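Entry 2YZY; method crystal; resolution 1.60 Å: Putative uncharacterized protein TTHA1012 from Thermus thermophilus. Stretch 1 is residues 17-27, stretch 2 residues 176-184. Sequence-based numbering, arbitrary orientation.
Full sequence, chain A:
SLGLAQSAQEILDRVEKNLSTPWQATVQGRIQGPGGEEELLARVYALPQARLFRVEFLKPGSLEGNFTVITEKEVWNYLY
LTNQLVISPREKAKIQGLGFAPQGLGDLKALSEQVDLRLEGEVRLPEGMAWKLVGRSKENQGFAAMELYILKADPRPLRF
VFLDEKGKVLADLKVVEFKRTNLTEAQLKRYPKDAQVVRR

Stretch 1, residues 17-27: KNLSTPWQATV
Stretch 2, residues 176-184: VEFKRTNLT

The apolar centre of this contact is the ring of Phe178, which lies beside Trp23, Ala25 and Leu19. Trp23, Ala25, Phe178 and Arg180 all direct their side chains to one face of a two-stranded antiparallel pairing. With Phe178 at chi1 174° (t) and chi2 84°, the end of its side chain comes nearer the neighbouring strand, so that its CE1 lies 3.7 Å from CE3 of Trp23. The indole takes chi1 58° (p) and chi2 -92°; its five-membered ring and the Phe178 ring have centroids 5.7 Å apart and planes inclined at 33°, an oblique arrangement. Ala25 lies beside the Phe178 ring, and its small methyl fits close to the opposite strand: Ala25 CB sits near the plane of that ring, at its edge, 4.2 Å from CD1 of Phe178, and 3.1 Å from the backbone O of Glu177. Leu19, the first residue to leave helical phi/psi after the helix that includes Lys17 and Asn18, has phi/psi -114/38 and an m,t side chain; its CD2 meets CZ of Phe178 at 3.7 Å.

Beneath these side chains run strands 23-27 and 176-180, their directions 175° apart and their axes approaching to 4.5 Å. Extended phi/psi values, such as -143/159 at Gln24 and -153/145 at Phe178, make successive side chains alternate between faces. Trp23 pairs with Arg180 and Ala25 with Phe178 as non-hydrogen-bonded pairs, each with CA atoms 4.2 Å apart. Gln24 with Lys179 (CA to CA 5.5 Å) and Thr26 with Glu177 (CA to CA 4.9 Å) are hydrogen-bonded pairs. Gln24 N donates to Lys179 O and Lys179 N to Gln24 O, both at 2.9 Å; Thr26 N donates to Glu177 O and Val176 N to Thr26 O, again both at 2.9 Å. The ladder extends past the first strand's start, where Thr181 N donates to Pro22 O at 3.1 Å. Proline has no amide hydrogen, but its carbonyl remains free to accept. Its ring is also apolar: Pro22 CB lies 4.4 Å from CD1 of Leu183 (m,t).

Gln24 and Thr26 share the other face with Glu177 and Lys179. Thr26 (chi1 -61°, m) donates from OG1 to OE1 of Glu177 (m,t) at 2.8 Å, a short bond in which the carboxylate is a strong acceptor. Gln24 (p,t; chi3 53°) brings OE1 to 3.4 Å from CG2 of Thr181 and 3.6 Å from CD2 of Leu183. A water donates to Gln24 OE1 at 2.6 Å and also hydrogen-bonds Thr181 OG1 at 2.8 Å, bridging the stretches. Lys179 (chi1 165°, t) instead leads its long chain away.

On the face of Trp23, the polar edge belongs to Arg180 (chi1 -75°, m; chi2 and chi3 t; chi4 69°). Its long aliphatic chain carries the guanidinium to the end of the helix, where NH2 donates to the backbone O of Asn18 at 3.1 Å and nearly straight, at 172°. Asn18 (chi1 -169°, t) places ND2 3.0 Å from that NH2, but both are donors and no bond forms between them.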

ATOM      1  N   LYS A  17      -8.551  -0.543 -13.123  1.00 23.96           N
ATOM      2  CA  LYS A  17      -8.367  -0.123 -14.508  1.00 25.53           C
ATOM      3  C   LYS A  17      -7.635   1.212 -14.587  1.00 24.87           C
ATOM      4  O   LYS A  17      -6.796   1.420 -15.463  1.00 26.11           O
ATOM      5  CB  LYS A  17      -9.719   0.006 -15.219  1.00 27.67           C
ATOM      6  CG  LYS A  17     -10.274  -1.281 -15.826  1.00 31.52           C
ATOM      7  CD  LYS A  17     -10.847  -2.242 -14.793  1.00 34.45           C
ATOM      8  CE  LYS A  17      -9.770  -3.072 -14.119  1.00 36.72           C
ATOM      9  NZ  LYS A  17     -10.370  -4.068 -13.191  1.00 38.20           N
ATOM     10  N   ASN A  18      -7.951   2.111 -13.660  1.00 22.18           N
ATOM     11  CA  ASN A  18      -7.352   3.438 -13.631  1.00 21.67           C
ATOM     12  C   ASN A  18      -5.879   3.441 -13.230  1.00 20.35           C
ATOM     13  O   ASN A  18      -5.158   4.393 -13.523  1.00 21.62           O
ATOM     14  CB  ASN A  18      -8.150   4.344 -12.685  1.00 22.24           C
ATOM     15  CG  ASN A  18      -7.751   5.801 -12.797  1.00 23.78           C
ATOM     16  OD1 ASN A  18      -7.697   6.360 -13.894  1.00 26.34           O
ATOM     17  ND2 ASN A  18      -7.481   6.433 -11.659  1.00 23.31           N
ATOM     18  N   LEU A  19      -5.435   2.380 -12.561  1.00 20.25           N
ATOM     19  CA  LEU A  19      -4.043   2.282 -12.132  1.00 20.35           C
ATOM     20  C   LEU A  19      -3.313   1.150 -12.849  1.00 20.01           C
ATOM     21  O   LEU A  19      -2.488   0.455 -12.253  1.00 20.60           O
ATOM     22  CB  LEU A  19      -3.966   2.056 -10.620  1.00 19.45           C
ATOM     23  CG  LEU A  19      -4.486   3.193  -9.736  1.00 20.62           C
ATOM     24  CD1 LEU A  19      -4.377   2.794  -8.273  1.00 19.99           C
ATOM     25  CD2 LEU A  19      -3.688   4.459 -10.010  1.00 20.75           C
ATOM     26  N   SER A  20      -3.619   0.975 -14.131  1.00 19.40           N
ATOM     27  CA  SER A  20      -2.999  -0.075 -14.933  1.00 21.07           C
ATOM     28  C   SER A  20      -1.642   0.345 -15.501  1.00 19.50           C
ATOM     29  O   SER A  20      -0.915  -0.479 -16.054  1.00 20.48           O
ATOM     30  CB  SER A  20      -3.939  -0.486 -16.072  1.00 21.30           C
ATOM     31  OG  SER A  20      -4.226   0.612 -16.920  1.00 24.97           O
ATOM     32  N   THR A  21      -1.308   1.627 -15.369  1.00 18.37           N
ATOM     33  CA  THR A  21      -0.028   2.144 -15.847  1.00 16.72           C
ATOM     34  C   THR A  21       0.856   2.397 -14.625  1.00 14.77           C
ATOM     35  O   THR A  21       0.360   2.471 -13.503  1.00 14.31           O
ATOM     36  CB  THR A  21      -0.205   3.457 -16.642  1.00 18.65           C
ATOM     37  OG1 THR A  21      -0.937   4.402 -15.854  1.00 23.90           O
ATOM     38  CG2 THR A  21      -0.953   3.192 -17.947  1.00 22.48           C
ATOM     39  N   PRO A  22       2.177   2.536 -14.824  1.00 13.85           N
ATOM     40  CA  PRO A  22       3.082   2.769 -13.694  1.00 11.92           C
ATOM     41  C   PRO A  22       2.773   3.994 -12.842  1.00 10.91           C
ATOM     42  O   PRO A  22       2.382   5.049 -13.348  1.00 12.32           O
ATOM     43  CB  PRO A  22       4.455   2.872 -14.359  1.00 13.43           C
ATOM     44  CG  PRO A  22       4.299   2.049 -15.597  1.00 15.81           C
ATOM     45  CD  PRO A  22       2.931   2.432 -16.085  1.00 15.02           C
ATOM     46  N   TRP A  23       2.955   3.842 -11.536  1.00 10.18           N
ATOM     47  CA  TRP A  23       2.716   4.939 -10.616  1.00  8.93           C
ATOM     48  C   TRP A  23       3.531   4.758  -9.347  1.00  9.34           C
ATOM     49  O   TRP A  23       4.057   3.679  -9.077  1.00  7.79           O
ATOM     50  CB  TRP A  23       1.220   5.047 -10.269  1.00 10.09           C
ATOM     51  CG  TRP A  23       0.617   3.808  -9.658  1.00  9.98           C
ATOM     52  CD1 TRP A  23      -0.005   2.782 -10.316  1.00 10.39           C
ATOM     53  CD2 TRP A  23       0.615   3.450  -8.268  1.00  9.34           C
ATOM     54  NE1 TRP A  23      -0.390   1.807  -9.424  1.00 10.50           N
ATOM     55  CE2 TRP A  23      -0.020   2.191  -8.160  1.00  9.90           C
ATOM     56  CE3 TRP A  23       1.092   4.070  -7.106  1.00 10.31           C
ATOM     57  CZ2 TRP A  23      -0.188   1.538  -6.935  1.00 10.80           C
ATOM     58  CZ3 TRP A  23       0.926   3.420  -5.885  1.00 11.66           C
ATOM     59  CH2 TRP A  23       0.290   2.164  -5.813  1.00  8.84           C
ATOM     60  N   GLN A  24       3.653   5.838  -8.587  1.00  9.27           N
ATOM     61  CA  GLN A  24       4.369   5.807  -7.326  1.00  9.64           C
ATOM     62  C   GLN A  24       3.634   6.713  -6.360  1.00  9.71           C
ATOM     63  O   GLN A  24       2.849   7.577  -6.774  1.00 10.19           O
ATOM     64  CB  GLN A  24       5.840   6.223  -7.503  1.00 11.37           C
ATOM     65  CG  GLN A  24       6.104   7.518  -8.249  1.00 11.96           C
ATOM     66  CD  GLN A  24       7.577   7.660  -8.630  1.00 14.31           C
ATOM     67  OE1 GLN A  24       8.158   6.766  -9.238  1.00 13.60           O
ATOM     68  NE2 GLN A  24       8.181   8.784  -8.273  1.00 17.06           N
ATOM     69  N   ALA A  25       3.860   6.496  -5.070  1.00  8.85           N
ATOM     70  CA  ALA A  25       3.179   7.282  -4.058  1.00  7.85           C
ATOM     71  C   ALA A  25       3.930   7.284  -2.742  1.00  9.18           C
ATOM     72  O   ALA A  25       4.903   6.554  -2.557  1.00 10.36           O
ATOM     73  CB  ALA A  25       1.773   6.726  -3.840  1.00  9.09           C
ATOM     74  N   THR A  26       3.468   8.134  -1.835  1.00  8.57           N
ATOM     75  CA  THR A  26       4.045   8.233  -0.507  1.00  9.51           C
ATOM     76  C   THR A  26       2.933   7.870   0.459  1.00  8.78           C
ATOM     77  O   THR A  26       1.836   8.424   0.382  1.00  9.49           O
ATOM     78  CB  THR A  26       4.524   9.661  -0.214  1.00  9.56           C
ATOM     79  OG1 THR A  26       5.532  10.020  -1.163  1.00  9.46           O
ATOM     80  CG2 THR A  26       5.094   9.761   1.210  1.00  9.97           C
ATOM     81  N   VAL A  27       3.212   6.930   1.355  1.00  8.83           N
ATOM     82  CA  VAL A  27       2.225   6.502   2.339  1.00  9.42           C
ATOM     83  C   VAL A  27       2.714   6.928   3.715  1.00 10.23           C
ATOM     84  O   VAL A  27       3.863   6.680   4.079  1.00  8.98           O
ATOM     85  CB  VAL A  27       2.023   4.966   2.309  1.00  9.95           C
ATOM     86  CG1 VAL A  27       1.045   4.549   3.402  1.00 12.66           C
ATOM     87  CG2 VAL A  27       1.485   4.532   0.943  1.00 12.71           C
ATOM     88  N   VAL A 176      -0.416  10.247   0.890  1.00 11.23           N
ATOM     89  CA  VAL A 176      -0.213  11.696   0.875  1.00 11.52           C
ATOM     90  C   VAL A 176       0.382  12.317  -0.380  1.00 10.87           C
ATOM     91  O   VAL A 176       0.286  13.526  -0.575  1.00 12.70           O
ATOM     92  CB  VAL A 176       0.624  12.139   2.095  1.00 12.13           C
ATOM     93  CG1 VAL A 176      -0.130  11.813   3.382  1.00 13.55           C
ATOM     94  CG2 VAL A 176       1.968  11.440   2.090  1.00 12.60           C
ATOM     95  N   GLU A 177       1.009  11.498  -1.221  1.00 10.50           N
ATOM     96  CA  GLU A 177       1.583  11.966  -2.484  1.00 10.19           C
ATOM     97  C   GLU A 177       1.363  10.852  -3.489  1.00 10.40           C
ATOM     98  O   GLU A 177       1.390   9.675  -3.130  1.00 11.06           O
ATOM     99  CB  GLU A 177       3.084  12.263  -2.355  1.00 10.01           C
ATOM    100  CG  GLU A 177       3.403  13.373  -1.356  1.00 11.93           C
ATOM    101  CD  GLU A 177       4.882  13.709  -1.282  1.00 12.11           C
ATOM    102  OE1 GLU A 177       5.710  12.778  -1.212  1.00 11.24           O
ATOM    103  OE2 GLU A 177       5.216  14.912  -1.278  1.00 13.67           O
ATOM    104  N   PHE A 178       1.133  11.229  -4.741  1.00  9.91           N
ATOM    105  CA  PHE A 178       0.875  10.264  -5.809  1.00 11.19           C
ATOM    106  C   PHE A 178       1.305  10.857  -7.139  1.00 11.79           C
ATOM    107  O   PHE A 178       1.151  12.057  -7.372  1.00 14.35           O
ATOM    108  CB  PHE A 178      -0.620   9.937  -5.878  1.00 10.58           C
ATOM    109  CG  PHE A 178      -0.998   9.052  -7.039  1.00 10.97           C
ATOM    110  CD1 PHE A 178      -0.882   7.670  -6.947  1.00 10.96           C
ATOM    111  CD2 PHE A 178      -1.463   9.608  -8.232  1.00 11.70           C
ATOM    112  CE1 PHE A 178      -1.223   6.845  -8.025  1.00 12.22           C
ATOM    113  CE2 PHE A 178      -1.805   8.796  -9.314  1.00 11.56           C
ATOM    114  CZ  PHE A 178      -1.686   7.411  -9.210  1.00 12.62           C
ATOM    115  N   LYS A 179       1.823  10.008  -8.016  1.00 12.16           N
ATOM    116  CA  LYS A 179       2.270  10.459  -9.323  1.00 14.16           C
ATOM    117  C   LYS A 179       2.328   9.310 -10.317  1.00 13.86           C
ATOM    118  O   LYS A 179       2.827   8.231  -9.998  1.00 13.40           O
ATOM    119  CB  LYS A 179       3.662  11.090  -9.193  1.00 17.69           C
ATOM    120  CG  LYS A 179       4.415  11.276 -10.500  1.00 21.66           C
ATOM    121  CD  LYS A 179       5.848  11.721 -10.237  1.00 21.81           C
ATOM    122  CE  LYS A 179       6.654  11.798 -11.525  1.00 23.87           C
ATOM    123  NZ  LYS A 179       6.053  12.745 -12.501  1.00 26.58           N
ATOM    124  N   ARG A 180       1.791   9.529 -11.512  1.00 14.25           N
ATOM    125  CA  ARG A 180       1.870   8.516 -12.548  1.00 14.56           C
ATOM    126  C   ARG A 180       3.247   8.745 -13.151  1.00 14.16           C
ATOM    127  O   ARG A 180       3.692   9.886 -13.279  1.00 14.89           O
ATOM    128  CB  ARG A 180       0.777   8.707 -13.605  1.00 18.09           C
ATOM    129  CG  ARG A 180      -0.602   8.267 -13.131  1.00 20.12           C
ATOM    130  CD  ARG A 180      -1.556   8.074 -14.298  1.00 23.96           C
ATOM    131  NE  ARG A 180      -2.809   7.452 -13.876  1.00 25.61           N
ATOM    132  CZ  ARG A 180      -3.723   8.047 -13.117  1.00 26.47           C
ATOM    133  NH1 ARG A 180      -3.533   9.289 -12.692  1.00 27.06           N
ATOM    134  NH2 ARG A 180      -4.828   7.397 -12.778  1.00 24.83           N
ATOM    135  N   THR A 181       3.929   7.672 -13.523  1.00 12.81           N
ATOM    136  CA  THR A 181       5.269   7.824 -14.057  1.00 14.37           C
ATOM    137  C   THR A 181       5.643   6.629 -14.921  1.00 14.63           C
ATOM    138  O   THR A 181       4.780   5.887 -15.386  1.00 15.87           O
ATOM    139  CB  THR A 181       6.264   7.945 -12.883  1.00 15.78           C
ATOM    140  OG1 THR A 181       7.593   8.142 -13.379  1.00 17.10           O
ATOM    141  CG2 THR A 181       6.217   6.684 -12.023  1.00 14.87           C
ATOM    142  N   ASN A 182       6.937   6.478 -15.170  1.00 12.80           N
ATOM    143  CA  ASN A 182       7.425   5.340 -15.921  1.00 12.83           C
ATOM    144  C   ASN A 182       8.465   4.681 -15.032  1.00 11.25           C
ATOM    145  O   ASN A 182       9.285   5.360 -14.414  1.00 12.58           O
ATOM    146  CB  ASN A 182       8.056   5.764 -17.248  1.00 15.64           C
ATOM    147  CG  ASN A 182       8.481   4.572 -18.082  1.00 20.63           C
ATOM    148  OD1 ASN A 182       7.799   3.544 -18.099  1.00 25.72           O
ATOM    149  ND2 ASN A 182       9.601   4.701 -18.783  1.00 24.41           N
ATOM    150  N   LEU A 183       8.422   3.359 -14.957  1.00 10.76           N
ATOM    151  CA  LEU A 183       9.355   2.615 -14.124  1.00 10.39           C
ATOM    152  C   LEU A 183       9.831   1.395 -14.881  1.00 10.84           C
ATOM    153  O   LEU A 183       9.154   0.924 -15.802  1.00 13.90           O
ATOM    154  CB  LEU A 183       8.664   2.184 -12.828  1.00 10.48           C
ATOM    155  CG  LEU A 183       8.128   3.311 -11.946  1.00 10.25           C
ATOM    156  CD1 LEU A 183       7.138   2.749 -10.929  1.00 11.83           C
ATOM    157  CD2 LEU A 183       9.288   4.015 -11.245  1.00 10.69           C
ATOM    158  N   THR A 184      10.988   0.877 -14.488  1.00  9.34           N
ATOM    159  CA  THR A 184      11.550  -0.295 -15.141  1.00 10.39           C
ATOM    160  C   THR A 184      11.896  -1.382 -14.135  1.00 10.14           C
ATOM    161  O   THR A 184      11.994  -1.132 -12.932  1.00  9.27           O
ATOM    162  CB  THR A 184      12.835   0.055 -15.901  1.00 10.66           C
ATOM    163  OG1 THR A 184      13.849   0.446 -14.963  1.00 10.24           O
ATOM    164  CG2 THR A 184      12.583   1.191 -16.887  1.00 12.69           C
TER
HETATM  165  O   HOH W   1       9.275   8.194 -11.163  1.00 18.12           O